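Local coordinates for protein alpha-galactosidase (Umbelopsis vinacea, PDB 3A5V) that catalyses the hydrolysis of terminal alpha-galactose units from galactosides, as a tetrameric, N-glycosylated enzyme of glycoside hydrolase family 27, at residues Thr15-Gly20 / Met241-Asn246; Asp30-Ile35 / Asp81-Leu86; Ala36-Lys41 / Thr275-Thr280; Leu268-Asp273 / Glu283-Lys288. One frame throughout, in Å; residues are numbered along the deposited sequence. Where two conformers were deposited one is given.

Contact 1. Residues Thr15-Gly20 / Met241-Asn246; sequences TWNKYG and MLEVGN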
loop_
_atom_site.group_PDB
_atom_site.type_symbol
_atom_site.label_atom_id
_atom_site.label_comp_id
_atom_site.label_asym_id
_atom_site.label_seq_id
_atom_site.Cartn_x
_atom_site.Cartn_y
_atom_site.Cartn_z
ATOM N N THR A 15 12.227 -29.793 -14.559
ATOM C CA THR A 15 12.902 -29.759 -15.871
ATOM C C THR A 15 13.424 -28.391 -16.324
ATOM O O THR A 15 14.279 -28.338 -17.208
ATOM C CB THR A 15 11.983 -30.229 -17.028
ATOM O OG1 THR A 15 10.852 -29.344 -17.146
ATOM C CG2 THR A 15 11.513 -31.706 -16.830
ATOM N N TRP A 16 12.912 -27.302 -15.739
ATOM C CA TRP A 16 13.131 -25.966 -16.335
ATOM C C TRP A 16 14.592 -25.525 -16.459
ATOM O O TRP A 16 15.048 -25.212 -17.563
ATOM C CB TRP A 16 12.297 -24.839 -15.676
ATOM C CG TRP A 16 12.495 -23.573 -16.485
ATOM C CD1 TRP A 16 13.318 -22.510 -16.188
ATOM C CD2 TRP A 16 11.960 -23.312 -17.793
ATOM N NE1 TRP A 16 13.279 -21.581 -17.216
ATOM C CE2 TRP A 16 12.456 -22.051 -18.208
ATOM C CE3 TRP A 16 11.079 -24.013 -18.642
ATOM C CZ2 TRP A 16 12.110 -21.478 -19.440
ATOM C CZ3 TRP A 16 10.732 -23.443 -19.865
ATOM C CH2 TRP A 16 11.254 -22.190 -20.254
ATOM N N ASN A 17 15.316 -25.474 -15.341
ATOM C CA ASN A 17 16.663 -24.886 -15.346
ATOM C C ASN A 17 17.613 -25.572 -16.321
ATOM O O ASN A 17 18.329 -24.905 -17.076
ATOM C CB ASN A 17 17.238 -24.801 -13.931
ATOM C CG ASN A 17 16.518 -23.735 -13.081
ATOM O OD1 ASN A 17 15.757 -22.919 -13.613
ATOM N ND2 ASN A 17 16.739 -23.757 -11.770
ATOM N N LYS A 18 17.570 -26.899 -16.348
ATOM C CA LYS A 18 18.440 -27.659 -17.234
ATOM C C LYS A 18 17.945 -27.665 -18.702
ATOM O O LYS A 18 18.722 -27.409 -19.624
ATOM C CB LYS A 18 18.609 -29.084 -16.682
ATOM C CG LYS A 18 19.487 -30.025 -17.518
ATOM C CD LYS A 18 20.916 -29.497 -17.647
ATOM C CE LYS A 18 21.749 -30.418 -18.524
ATOM N NZ LYS A 18 23.109 -29.845 -18.623
ATOM N N TYR A 19 16.661 -27.944 -18.919
ATOM C CA TYR A 19 16.185 -28.223 -20.283
ATOM C C TYR A 19 15.356 -27.118 -20.907
ATOM O O TYR A 19 15.279 -27.020 -22.134
ATOM C CB TYR A 19 15.446 -29.578 -20.354
ATOM C CG TYR A 19 16.333 -30.693 -19.873
ATOM C CD1 TYR A 19 17.515 -31.012 -20.567
ATOM C CD2 TYR A 19 16.016 -31.419 -18.728
ATOM C CE1 TYR A 19 18.360 -32.029 -20.120
ATOM C CE2 TYR A 19 16.850 -32.439 -18.276
ATOM C CZ TYR A 19 18.023 -32.732 -18.985
ATOM O OH TYR A 19 18.864 -33.718 -18.539
ATOM N N GLY A 20 14.731 -26.295 -20.066
ATOM C CA GLY A 20 13.871 -25.217 -20.548
ATOM C C GLY A 20 12.850 -25.670 -21.575
ATOM O O GLY A 20 12.154 -26.682 -21.407
ATOM N N MET A 241 13.153 -23.164 -6.308
ATOM C CA MET A 241 14.001 -24.332 -6.537
ATOM C C MET A 241 15.437 -24.130 -6.081
ATOM O O MET A 241 15.916 -22.995 -5.975
ATOM C CB MET A 241 14.000 -24.674 -8.032
ATOM C CG MET A 241 12.630 -25.017 -8.531
ATOM S SD MET A 241 12.593 -25.428 -10.280
ATOM C CE MET A 241 12.933 -23.817 -11.043
ATOM N N LEU A 242 16.122 -25.244 -5.828
ATOM C CA LEU A 242 17.522 -25.231 -5.436
ATOM C C LEU A 242 18.424 -25.064 -6.665
ATOM O O LEU A 242 18.274 -25.798 -7.639
ATOM C CB LEU A 242 17.869 -26.547 -4.711
ATOM C CG LEU A 242 17.156 -26.710 -3.356
ATOM C CD1 LEU A 242 17.108 -28.188 -2.914
ATOM C CD2 LEU A 242 17.780 -25.820 -2.262
ATOM N N GLU A 243 19.361 -24.121 -6.588
ATOM C CA GLU A 243 20.326 -23.826 -7.666
ATOM C C GLU A 243 21.636 -24.633 -7.574
ATOM O O GLU A 243 22.521 -24.492 -8.427
ATOM C CB GLU A 243 20.658 -22.319 -7.671
ATOM C CG GLU A 243 19.470 -21.418 -8.024
ATOM C CD GLU A 243 19.214 -21.302 -9.530
ATOM O OE1 GLU A 243 19.968 -21.893 -10.334
ATOM O OE2 GLU A 243 18.258 -20.595 -9.910
ATOM N N VAL A 244 21.753 -25.468 -6.539
ATOM C CA VAL A 244 22.994 -26.197 -6.241
ATOM C C VAL A 244 23.597 -26.936 -7.455
ATOM O O VAL A 244 22.945 -27.794 -8.084
ATOM C CB VAL A 244 22.806 -27.183 -5.072
ATOM C CG1 VAL A 244 24.164 -27.823 -4.712
ATOM C CG2 VAL A 244 22.180 -26.462 -3.842
ATOM N N GLY A 245 24.827 -26.576 -7.799
ATOM C CA GLY A 245 25.522 -27.232 -8.899
ATOM C C GLY A 245 25.521 -26.441 -10.187
ATOM O O GLY A 245 26.252 -26.784 -11.126
ATOM N N ASN A 246 24.698 -25.396 -10.259
ATOM C CA ASN A 246 24.600 -24.618 -11.506
ATOM C C ASN A 246 25.816 -23.719 -11.784
ATOM O O ASN A 246 26.088 -23.385 -12.945
ATOM C CB ASN A 246 23.245 -23.895 -11.625
ATOM C CG ASN A 246 22.074 -24.878 -11.784
ATOM O OD1 ASN A 246 22.260 -26.036 -12.220
ATOM N ND2 ASN A 246 20.867 -24.430 -11.424
HETATM O O HOH W 1 15.904 -22.052 -9.592
#

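Contact 2. Residues Asp30-Ile35 / Asp81-Leu86; sequences DAAKAI and DDIHNL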
loop_
_atom_site.group_PDB
_atom_site.type_symbol
_atom_site.label_atom_id
_atom_site.label_comp_id
_atom_site.label_asym_id
_atom_site.label_seq_id
_atom_site.Cartn_x
_atom_site.Cartn_y
_atom_site.Cartn_z
ATOM N N ASP A 30 15.471 -39.957 -19.037
ATOM C CA ASP A 30 16.867 -40.075 -18.606
ATOM C C ASP A 30 17.132 -39.424 -17.243
ATOM O O ASP A 30 17.910 -39.942 -16.443
ATOM C CB ASP A 30 17.818 -39.472 -19.634
ATOM C CG ASP A 30 17.943 -40.315 -20.888
ATOM O OD1 ASP A 30 17.465 -41.468 -20.889
ATOM O OD2 ASP A 30 18.526 -39.808 -21.884
ATOM N N ALA A 31 16.496 -38.281 -16.990
ATOM C CA ALA A 31 16.633 -37.610 -15.687
ATOM C C ALA A 31 15.988 -38.448 -14.564
ATOM O O ALA A 31 16.560 -38.561 -13.481
ATOM C CB ALA A 31 16.029 -36.240 -15.737
ATOM N N ALA A 32 14.809 -39.024 -14.829
ATOM C CA ALA A 32 14.116 -39.864 -13.831
ATOM C C ALA A 32 14.967 -41.081 -13.474
ATOM O O ALA A 32 15.046 -41.464 -12.296
ATOM C CB ALA A 32 12.727 -40.291 -14.323
ATOM N N LYS A 33 15.615 -41.676 -14.486
ATOM C CA LYS A 33 16.500 -42.827 -14.262
ATOM C C LYS A 33 17.750 -42.443 -13.487
ATOM O O LYS A 33 18.217 -43.200 -12.640
ATOM C CB LYS A 33 16.838 -43.526 -15.593
ATOM C CG LYS A 33 15.593 -44.246 -16.167
ATOM C CD LYS A 33 15.822 -44.915 -17.539
ATOM C CE LYS A 33 14.462 -45.450 -18.043
ATOM N NZ LYS A 33 14.569 -46.091 -19.381
ATOM N N ALA A 34 18.283 -41.253 -13.758
ATOM C CA ALA A 34 19.407 -40.718 -12.982
ATOM C C ALA A 34 19.020 -40.423 -11.513
ATOM O O ALA A 34 19.775 -40.738 -10.591
ATOM C CB ALA A 34 19.960 -39.454 -13.675
ATOM N N ILE A 35 17.848 -39.814 -11.308
ATOM C CA ILE A 35 17.282 -39.594 -9.969
ATOM C C ILE A 35 17.194 -40.913 -9.182
ATOM O O ILE A 35 17.654 -40.980 -8.040
ATOM C CB ILE A 35 15.925 -38.841 -10.041
ATOM C CG1 ILE A 35 16.149 -37.370 -10.438
ATOM C CG2 ILE A 35 15.141 -38.894 -8.682
ATOM C CD1 ILE A 35 14.892 -36.669 -10.988
ATOM N N ASP A 81 3.556 -43.340 -16.849
ATOM C CA ASP A 81 3.645 -44.777 -16.509
ATOM C C ASP A 81 5.090 -45.232 -16.291
ATOM O O ASP A 81 5.374 -45.989 -15.355
ATOM C CB ASP A 81 3.003 -45.644 -17.611
ATOM C CG ASP A 81 1.481 -45.520 -17.668
ATOM O OD1 ASP A 81 0.810 -45.102 -16.686
ATOM O OD2 ASP A 81 0.949 -45.879 -18.728
ATOM N N ASP A 82 6.000 -44.774 -17.150
ATOM C CA ASP A 82 7.441 -45.066 -17.016
ATOM C C ASP A 82 8.041 -44.475 -15.734
ATOM O O ASP A 82 8.857 -45.114 -15.064
ATOM C CB ASP A 82 8.221 -44.533 -18.228
ATOM C CG ASP A 82 7.976 -45.347 -19.496
ATOM O OD1 ASP A 82 7.544 -46.507 -19.384
ATOM O OD2 ASP A 82 8.203 -44.817 -20.605
ATOM N N ILE A 83 7.641 -43.245 -15.412
ATOM C CA ILE A 83 8.017 -42.592 -14.149
ATOM C C ILE A 83 7.483 -43.362 -12.927
ATOM O O ILE A 83 8.224 -43.649 -11.975
ATOM C CB ILE A 83 7.548 -41.091 -14.153
ATOM C CG1 ILE A 83 8.337 -40.301 -15.213
ATOM C CG2 ILE A 83 7.698 -40.463 -12.755
ATOM C CD1 ILE A 83 7.747 -38.894 -15.555
ATOM N N HIS A 84 6.193 -43.697 -12.958
ATOM C CA HIS A 84 5.603 -44.535 -11.913
ATOM C C HIS A 84 6.355 -45.864 -11.720
ATOM O O HIS A 84 6.593 -46.274 -10.578
ATOM C CB HIS A 84 4.114 -44.764 -12.167
ATOM C CG HIS A 84 3.263 -43.544 -11.935
ATOM N ND1 HIS A 84 1.969 -43.442 -12.395
ATOM C CD2 HIS A 84 3.531 -42.375 -11.298
ATOM C CE1 HIS A 84 1.464 -42.271 -12.027
ATOM N NE2 HIS A 84 2.392 -41.605 -11.362
ATOM N N ASN A 85 6.746 -46.502 -12.822
ATOM C CA ASN A 85 7.531 -47.757 -12.787
ATOM C C ASN A 85 8.878 -47.630 -12.091
ATOM O O ASN A 85 9.408 -48.603 -11.566
ATOM C CB ASN A 85 7.740 -48.301 -14.205
ATOM C CG ASN A 85 6.506 -49.001 -14.741
ATOM O OD1 ASN A 85 5.584 -49.311 -13.985
ATOM N ND2 ASN A 85 6.478 -49.247 -16.056
ATOM N N LEU A 86 9.420 -46.413 -12.065
ATOM C CA LEU A 86 10.685 -46.173 -11.383
ATOM C C LEU A 86 10.474 -45.912 -9.895
ATOM O O LEU A 86 11.446 -45.732 -9.156
ATOM C CB LEU A 86 11.422 -44.983 -12.029
ATOM C CG LEU A 86 11.967 -45.210 -13.434
ATOM C CD1 LEU A 86 12.231 -43.899 -14.134
ATOM C CD2 LEU A 86 13.261 -46.028 -13.319
#

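Contact 3. Residues Ala36-Lys41 / Thr275-Thr280; sequences ASSGLK and TNITNT. With NAG (2-acetamido-2-deoxy-beta-D-glucopyranose), chain C.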
loop_
_atom_site.group_PDB
_atom_site.type_symbol
_atom_site.label_atom_id
_atom_site.label_comp_id
_atom_site.label_asym_id
_atom_site.label_seq_id
_atom_site.Cartn_x
_atom_site.Cartn_y
_atom_site.Cartn_z
ATOM N N ALA A 36 16.646 -41.965 -9.811
ATOM C CA ALA A 36 16.585 -43.284 -9.179
ATOM C C ALA A 36 17.969 -43.882 -8.937
ATOM O O ALA A 36 18.268 -44.326 -7.831
ATOM C CB ALA A 36 15.733 -44.253 -10.025
ATOM N N SER A 37 18.814 -43.884 -9.963
ATOM C CA SER A 37 20.110 -44.588 -9.893
ATOM C C SER A 37 21.143 -43.905 -8.991
ATOM O O SER A 37 21.957 -44.582 -8.339
ATOM C CB SER A 37 20.704 -44.796 -11.293
ATOM O OG SER A 37 21.040 -43.572 -11.926
ATOM N N SER A 38 21.102 -42.577 -8.942
ATOM C CA SER A 38 22.057 -41.816 -8.130
ATOM C C SER A 38 21.797 -41.940 -6.637
ATOM O O SER A 38 22.650 -41.565 -5.837
ATOM C CB SER A 38 21.999 -40.330 -8.496
ATOM O OG SER A 38 20.718 -39.805 -8.174
ATOM N N GLY A 39 20.610 -42.405 -6.258
ATOM C CA GLY A 39 20.231 -42.458 -4.842
ATOM C C GLY A 39 19.308 -41.327 -4.390
ATOM O O GLY A 39 18.805 -41.351 -3.262
ATOM N N LEU A 40 19.085 -40.339 -5.255
ATOM C CA LEU A 40 18.224 -39.199 -4.915
ATOM C C LEU A 40 16.802 -39.634 -4.582
ATOM O O LEU A 40 16.212 -39.135 -3.628
ATOM C CB LEU A 40 18.221 -38.148 -6.045
ATOM C CG LEU A 40 19.529 -37.350 -6.227
ATOM C CD1 LEU A 40 19.485 -36.481 -7.468
ATOM C CD2 LEU A 40 19.871 -36.481 -4.997
ATOM N N LYS A 41 16.257 -40.573 -5.363
ATOM C CA LYS A 41 14.939 -41.102 -5.064
ATOM C C LYS A 41 14.816 -41.607 -3.621
ATOM O O LYS A 41 13.881 -41.230 -2.893
ATOM C CB LYS A 41 14.545 -42.224 -6.046
ATOM C CG LYS A 41 13.230 -42.897 -5.632
ATOM C CD LYS A 41 12.850 -44.040 -6.590
ATOM C CE LYS A 41 13.774 -45.220 -6.436
ATOM N NZ LYS A 41 13.118 -46.423 -7.064
ATOM N N THR A 275 21.915 -35.618 -14.238
ATOM C CA THR A 275 22.582 -36.638 -15.068
ATOM C C THR A 275 24.109 -36.648 -14.911
ATOM O O THR A 275 24.780 -37.587 -15.344
ATOM C CB THR A 275 22.208 -36.522 -16.576
ATOM O OG1 THR A 275 22.662 -35.267 -17.093
ATOM C CG2 THR A 275 20.688 -36.672 -16.774
ATOM N N ASN A 276 24.652 -35.595 -14.309
ATOM C CA ASN A 276 26.078 -35.523 -14.018
ATOM C C ASN A 276 26.215 -34.731 -12.723
ATOM O O ASN A 276 26.279 -33.513 -12.740
ATOM C CB ASN A 276 26.842 -34.875 -15.182
ATOM C CG ASN A 276 28.356 -34.928 -15.003
ATOM O OD1 ASN A 276 28.865 -35.181 -13.910
ATOM N ND2 ASN A 276 29.079 -34.703 -16.093
ATOM N N ILE A 277 26.210 -35.451 -11.606
ATOM C CA ILE A 277 26.205 -34.845 -10.282
ATOM C C ILE A 277 27.623 -34.936 -9.727
ATOM O O ILE A 277 28.105 -36.037 -9.457
ATOM C CB ILE A 277 25.208 -35.564 -9.322
ATOM C CG1 ILE A 277 23.817 -35.731 -9.972
ATOM C CG2 ILE A 277 25.104 -34.816 -7.980
ATOM C CD1 ILE A 277 22.818 -36.565 -9.130
ATOM N N THR A 278 28.290 -33.790 -9.567
ATOM C CA THR A 278 29.656 -33.765 -9.025
ATOM C C THR A 278 29.651 -34.112 -7.531
ATOM O O THR A 278 28.620 -34.003 -6.854
ATOM C CB THR A 278 30.323 -32.372 -9.152
ATOM O OG1 THR A 278 29.567 -31.427 -8.377
ATOM C CG2 THR A 278 30.399 -31.914 -10.621
ATOM N N ASN A 279 30.816 -34.504 -7.020
ATOM C CA ASN A 279 30.991 -34.764 -5.588
ATOM C C ASN A 279 30.634 -33.545 -4.743
ATOM O O ASN A 279 30.052 -33.682 -3.666
ATOM C CB ASN A 279 32.426 -35.220 -5.292
ATOM C CG ASN A 279 32.679 -36.656 -5.728
ATOM O OD1 ASN A 279 31.748 -37.396 -6.059
ATOM N ND2 ASN A 279 33.937 -37.061 -5.708
ATOM N N THR A 280 30.964 -32.357 -5.248
ATOM C CA THR A 280 30.635 -31.123 -4.539
ATOM C C THR A 280 29.110 -30.946 -4.386
ATOM O O THR A 280 28.627 -30.529 -3.324
ATOM C CB THR A 280 31.230 -29.928 -5.320
ATOM O OG1 THR A 280 32.580 -30.243 -5.693
ATOM C CG2 THR A 280 31.220 -28.647 -4.493
HETATM C C1 NAG C . 30.484 -34.808 -15.796
HETATM C C2 NAG C . 31.058 -35.220 -17.160
HETATM C C3 NAG C . 32.569 -35.012 -17.290
HETATM C C4 NAG C . 33.116 -33.782 -16.547
HETATM C C5 NAG C . 32.419 -33.608 -15.179
HETATM C C6 NAG C . 32.837 -32.362 -14.396
HETATM C C7 NAG C . 30.398 -37.085 -18.574
HETATM C C8 NAG C . 30.304 -38.573 -18.695
HETATM N N2 NAG C . 30.807 -36.625 -17.401
HETATM O O3 NAG C . 32.884 -34.959 -18.674
HETATM O O4 NAG C . 34.521 -33.935 -16.408
HETATM O O5 NAG C . 31.013 -33.570 -15.358
HETATM O O6 NAG C . 32.308 -31.195 -14.996
HETATM O O7 NAG C . 30.103 -36.362 -19.523
#

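Contact 4. Residues Leu268-Asp273 / Glu283-Lys288; sequences LILGND and EIIMNK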
loop_
_atom_site.group_PDB
_atom_site.type_symbol
_atom_site.label_atom_id
_atom_site.label_comp_id
_atom_site.label_asym_id
_atom_site.label_seq_id
_atom_site.Cartn_x
_atom_site.Cartn_y
_atom_site.Cartn_z
ATOM N N LEU A 268 11.865 -28.913 -1.277
ATOM C CA LEU A 268 13.231 -29.010 -1.795
ATOM C C LEU A 268 13.167 -29.606 -3.201
ATOM O O LEU A 268 13.249 -30.843 -3.389
ATOM C CB LEU A 268 14.116 -29.863 -0.884
ATOM C CG LEU A 268 14.248 -29.387 0.584
ATOM C CD1 LEU A 268 15.069 -30.392 1.407
ATOM C CD2 LEU A 268 14.819 -27.956 0.712
ATOM N N ILE A 269 12.973 -28.718 -4.172
ATOM C CA ILE A 269 12.866 -29.108 -5.585
ATOM C C ILE A 269 14.166 -28.745 -6.277
ATOM O O ILE A 269 14.530 -27.560 -6.373
ATOM C CB ILE A 269 11.636 -28.443 -6.299
ATOM C CG1 ILE A 269 10.309 -28.721 -5.538
ATOM C CG2 ILE A 269 11.564 -28.863 -7.822
ATOM C CD1 ILE A 269 9.981 -30.206 -5.274
ATOM N N LEU A 270 14.885 -29.770 -6.731
ATOM C CA LEU A 270 16.153 -29.582 -7.433
ATOM C C LEU A 270 15.948 -28.902 -8.791
ATOM O O LEU A 270 15.121 -29.327 -9.589
ATOM C CB LEU A 270 16.894 -30.928 -7.588
ATOM C CG LEU A 270 17.317 -31.617 -6.277
ATOM C CD1 LEU A 270 17.719 -33.081 -6.536
ATOM C CD2 LEU A 270 18.464 -30.858 -5.564
ATOM N N GLY A 271 16.698 -27.829 -9.030
ATOM C CA GLY A 271 16.534 -27.025 -10.252
ATOM C C GLY A 271 17.876 -27.049 -10.966
ATOM O O GLY A 271 18.417 -25.993 -11.316
ATOM N N ASN A 272 18.414 -28.261 -11.126
ATOM C CA ASN A 272 19.797 -28.477 -11.555
ATOM C C ASN A 272 19.943 -29.673 -12.514
ATOM O O ASN A 272 18.942 -30.170 -13.041
ATOM C CB ASN A 272 20.710 -28.663 -10.322
ATOM C CG ASN A 272 20.380 -29.931 -9.521
ATOM O OD1 ASN A 272 19.436 -30.670 -9.839
ATOM N ND2 ASN A 272 21.147 -30.169 -8.467
ATOM N N ASP A 273 21.183 -30.116 -12.747
ATOM C CA ASP A 273 21.445 -31.277 -13.616
ATOM C C ASP A 273 21.584 -32.535 -12.751
ATOM O O ASP A 273 22.427 -32.570 -11.843
ATOM C CB ASP A 273 22.698 -31.043 -14.459
ATOM C CG ASP A 273 23.037 -32.220 -15.384
ATOM O OD1 ASP A 273 22.176 -33.067 -15.714
ATOM O OD2 ASP A 273 24.195 -32.274 -15.811
ATOM N N GLU A 283 27.660 -33.662 -1.847
ATOM C CA GLU A 283 27.913 -33.262 -0.454
ATOM C C GLU A 283 26.784 -32.381 0.093
ATOM O O GLU A 283 26.386 -32.514 1.262
ATOM C CB GLU A 283 29.264 -32.542 -0.354
ATOM C CG GLU A 283 29.670 -32.180 1.069
ATOM C CD GLU A 283 31.033 -31.493 1.160
ATOM O OE1 GLU A 283 31.863 -31.633 0.221
ATOM O OE2 GLU A 283 31.256 -30.798 2.179
ATOM N N ILE A 284 26.266 -31.491 -0.754
ATOM C CA ILE A 284 25.191 -30.558 -0.347
ATOM C C ILE A 284 23.777 -31.182 -0.395
ATOM O O ILE A 284 22.958 -30.981 0.510
ATOM C CB ILE A 284 25.222 -29.234 -1.186
ATOM C CG1 ILE A 284 26.605 -28.534 -1.112
ATOM C CG2 ILE A 284 24.060 -28.265 -0.767
ATOM C CD1 ILE A 284 27.090 -28.154 0.327
ATOM N N ILE A 285 23.483 -31.949 -1.441
ATOM C CA ILE A 285 22.097 -32.406 -1.635
ATOM C C ILE A 285 21.821 -33.836 -1.142
ATOM O O ILE A 285 20.671 -34.284 -1.164
ATOM C CB ILE A 285 21.601 -32.208 -3.094
ATOM C CG1 ILE A 285 22.278 -33.207 -4.060
ATOM C CG2 ILE A 285 21.775 -30.704 -3.534
ATOM C CD1 ILE A 285 21.744 -33.153 -5.508
ATOM N N MET A 286 22.863 -34.559 -0.724
ATOM C CA MET A 286 22.659 -35.961 -0.326
ATOM C C MET A 286 23.020 -36.238 1.121
ATOM O O MET A 286 23.400 -37.364 1.469
ATOM C CB MET A 286 23.420 -36.934 -1.253
ATOM C CG MET A 286 23.057 -36.811 -2.738
ATOM S SD MET A 286 23.904 -38.127 -3.669
ATOM C CE MET A 286 23.322 -37.820 -5.338
ATOM N N ASN A 287 22.900 -35.221 1.965
ATOM C CA ASN A 287 23.229 -35.387 3.375
ATOM C C ASN A 287 21.949 -35.738 4.125
ATOM O O ASN A 287 21.088 -34.883 4.318
ATOM C CB ASN A 287 23.883 -34.103 3.920
ATOM C CG ASN A 287 24.302 -34.222 5.389
ATOM O OD1 ASN A 287 23.567 -34.772 6.211
ATOM N ND2 ASN A 287 25.482 -33.690 5.721
ATOM N N LYS A 288 21.820 -36.996 4.542
ATOM C CA LYS A 288 20.585 -37.473 5.184
ATOM C C LYS A 288 20.215 -36.716 6.448
ATOM O O LYS A 288 19.043 -36.605 6.759
ATOM C CB LYS A 288 20.664 -38.983 5.518
ATOM C CG LYS A 288 20.791 -39.884 4.275
ATOM C CD LYS A 288 21.000 -41.353 4.697
ATOM C CE LYS A 288 21.335 -42.221 3.501
ATOM N NZ LYS A 288 21.390 -43.659 3.965
#

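Contact 1. Residues Thr15-Gly20 / Met241-Asn246
Two acceptors grip the amide nitrogen of N17: its ND2 donates to a water at 2.9 Å and to the carbonyl oxygen of G271, just after strand 268-270. The same water donates to OE2 of E243 at 2.8 Å, so the amide and the carboxylate are joined through a bridge. Their direct separation, 4.0 Å from N17 ND2 to E243 OE2, is too long for a bond; the side chains cross at about a right angle, their amide and carboxylate planes nearly parallel (15°). The other carboxylate oxygen is held within its own turn. ND2 of N246 reaches E243 OE1 at 2.9 Å with a nearly straight N-H (161°); OE1 lies in the N246 amide plane, whereas the N-H comes to its anti side from out of the carboxylate plane. E243 and N246 are the ends of a type II turn, closed by N246 N to E243 O, and N246 ND2 also donates to G271 O, which thus receives two amide nitrogens. M241 comes to meet N17 head on, its methyl CE 3.9 Å from N17 ND2, brought there by a bend at the last torsion (chi3 -70°). An alanine in place of E243 would probably strip the water of an acceptor and leave the N246 amide freer to turn. The contact lies beyond the C-terminal ends of the parallel barrel strands 11-14 and 236-238, the end where active sites of such barrels sit. Lacking direct bonds across it, the contact depends on a carbonyl and a water acting as shared intermediaries between loops.

Contact 2. Residues Asp30-Ile35 / Asp81-Leu86
Helix 25-38 and helix 76-85 approach closely where A32 faces I83, their CA atoms 6.7 Å apart, and the CA atoms of K33 and L86 are 7.3 Å apart further along. The two belong to the outer helical layer of a beta/alpha barrel: helix 25-38 comes after strand 11-14 in the chain and helix 76-85 after strand 47-49, which are neighbours in the parallel sheet. No hydrogen bond passes between the segments, and the contact rests on apolar packing. L86 carries most of it. Its CG stands anti to the carbonyl carbon (chi1 -69°), which projects the two methyls at the other helix. CD1 is the branch that meets A32, 3.6 Å from the CB of A32, while I83 CG1 adds a looser approach to that same CB at 4.5 Å. A residue as small as alanine suits so short a spacing. Beneath it, A32 also rests on V48 of strand 47-49 and on L88, which seats the pair on the sheet. L86 lies just past the helix end, its N bonded to I83 O at 3.0 Å and weakly to D82 O, a tightening of the last turn; its own carbonyl oxygen accepts from NZ of K41. At the outer margin K33 does not pair with D82: the charged atoms are 6.6 Å apart and D82 OD2 bridges to R74. K33 contributes its aliphatic stem instead, crossing L86 at about a right angle with CG 3.9 Å from L86 CD1.

Contact 3. Residues Ala36-Lys41 / Thr275-Thr280
The apolar part of the contact converges on one methyl. CD1 of I277 and CD1 of L40 reach toward each other tip to tip and meet at 3.7 Å, and the same I277 CD1 lies 3.9 Å from the CB of S38. Extension of I277 beyond CG1 (chi2 174°) carries this methyl out to both partners. L40 is buried, with I285, M286 and V274 also against it, whereas S38 and I277 are partly exposed.

Polar bonds stay within each side. With chi1 at 64° the hydroxyl of S38 turns back to the last helical turn, where OG bonds to A34 O; a weak bond from L40 N, 3.4 Å from S38 OG, spans the break at G39, which leaves helical geometry with positive phi just after helix 25-38. Across the contact, T278 is the N-cap of helix 279-285, its OG1 accepting from T281 N.

The covalent feature is the sugar: ND2 of N276 is joined to C1 of the N-acetylglucosamine at 1.4 Å. N276, I277 and T278 form an Asn-X-Thr sequon, so the glycan marks the outer side while the middle residue packs inward. Taken together, this is an N-glycosylation site on the segment that follows strand 268-270 in a beta/alpha barrel, packed against the turn between helix 25-38 and helix 40-43.

Contact 4. Residues Leu268-Asp273 / Glu283-Lys288
In I285 the first torsion (chi1 72°) places CG1 between the backbone N and the carbonyl carbon, with CG2 anti to that carbon, so both branches face L270. L270 answers with CG anti to its own carbonyl carbon (chi1 -63°), and the two side chains cross obliquely. CD2 of L270 fits against the fork of the isoleucine, 3.9 Å from I285 CG2 and 4.0 Å from I285 CD1. L270 CD1 follows at 4.2 Å from I285 CD1, so contact spreads over both leucine methyls. N272 borders the patch: its ND2 is 4.2 Å from I285 CD1, and this buried nitrogen is satisfied by the carbonyl oxygen of V244. The backbone of I285 is also tied down, its carbonyl oxygen accepting from the hydroxyl of Y45. Strand 268-270 hydrogen-bonds to strand 11-14, the eighth barrel strand beside the first, and L270 points outward to helix 279-285, with L40 of helix 40-43 packed against L270 as well. Just beyond the helix, N287 caps helix 288-294 through V290 N and donates its ND2 to L363 O, linking this corner of the barrel to the C-terminal beta sandwich.

All four contacts lie in the barrel. Contact 4 is its most interior, with every touching residue buried; contacts 1, 2 and 3 are partly buried, and contact 3 alone carries a sugar. Chemistry follows place: contact 1, at the C-terminal ends of the strands, works through amides, a carboxylate and water, while contacts 2, 3 and 4 are mainly apolar packing. Contacts 2 and 3 share helix 25-38 and are joined by a lysine-to-carbonyl bond; contacts 3 and 4 share helix 279-285 and a leucine that packs into both. Contact 1 meets contact 4 through a shared backbone carbonyl and touches contact 3 where Y19 OH lies 3.9 Å from T275 CG2, whereas contacts 2 and 4 do not touch.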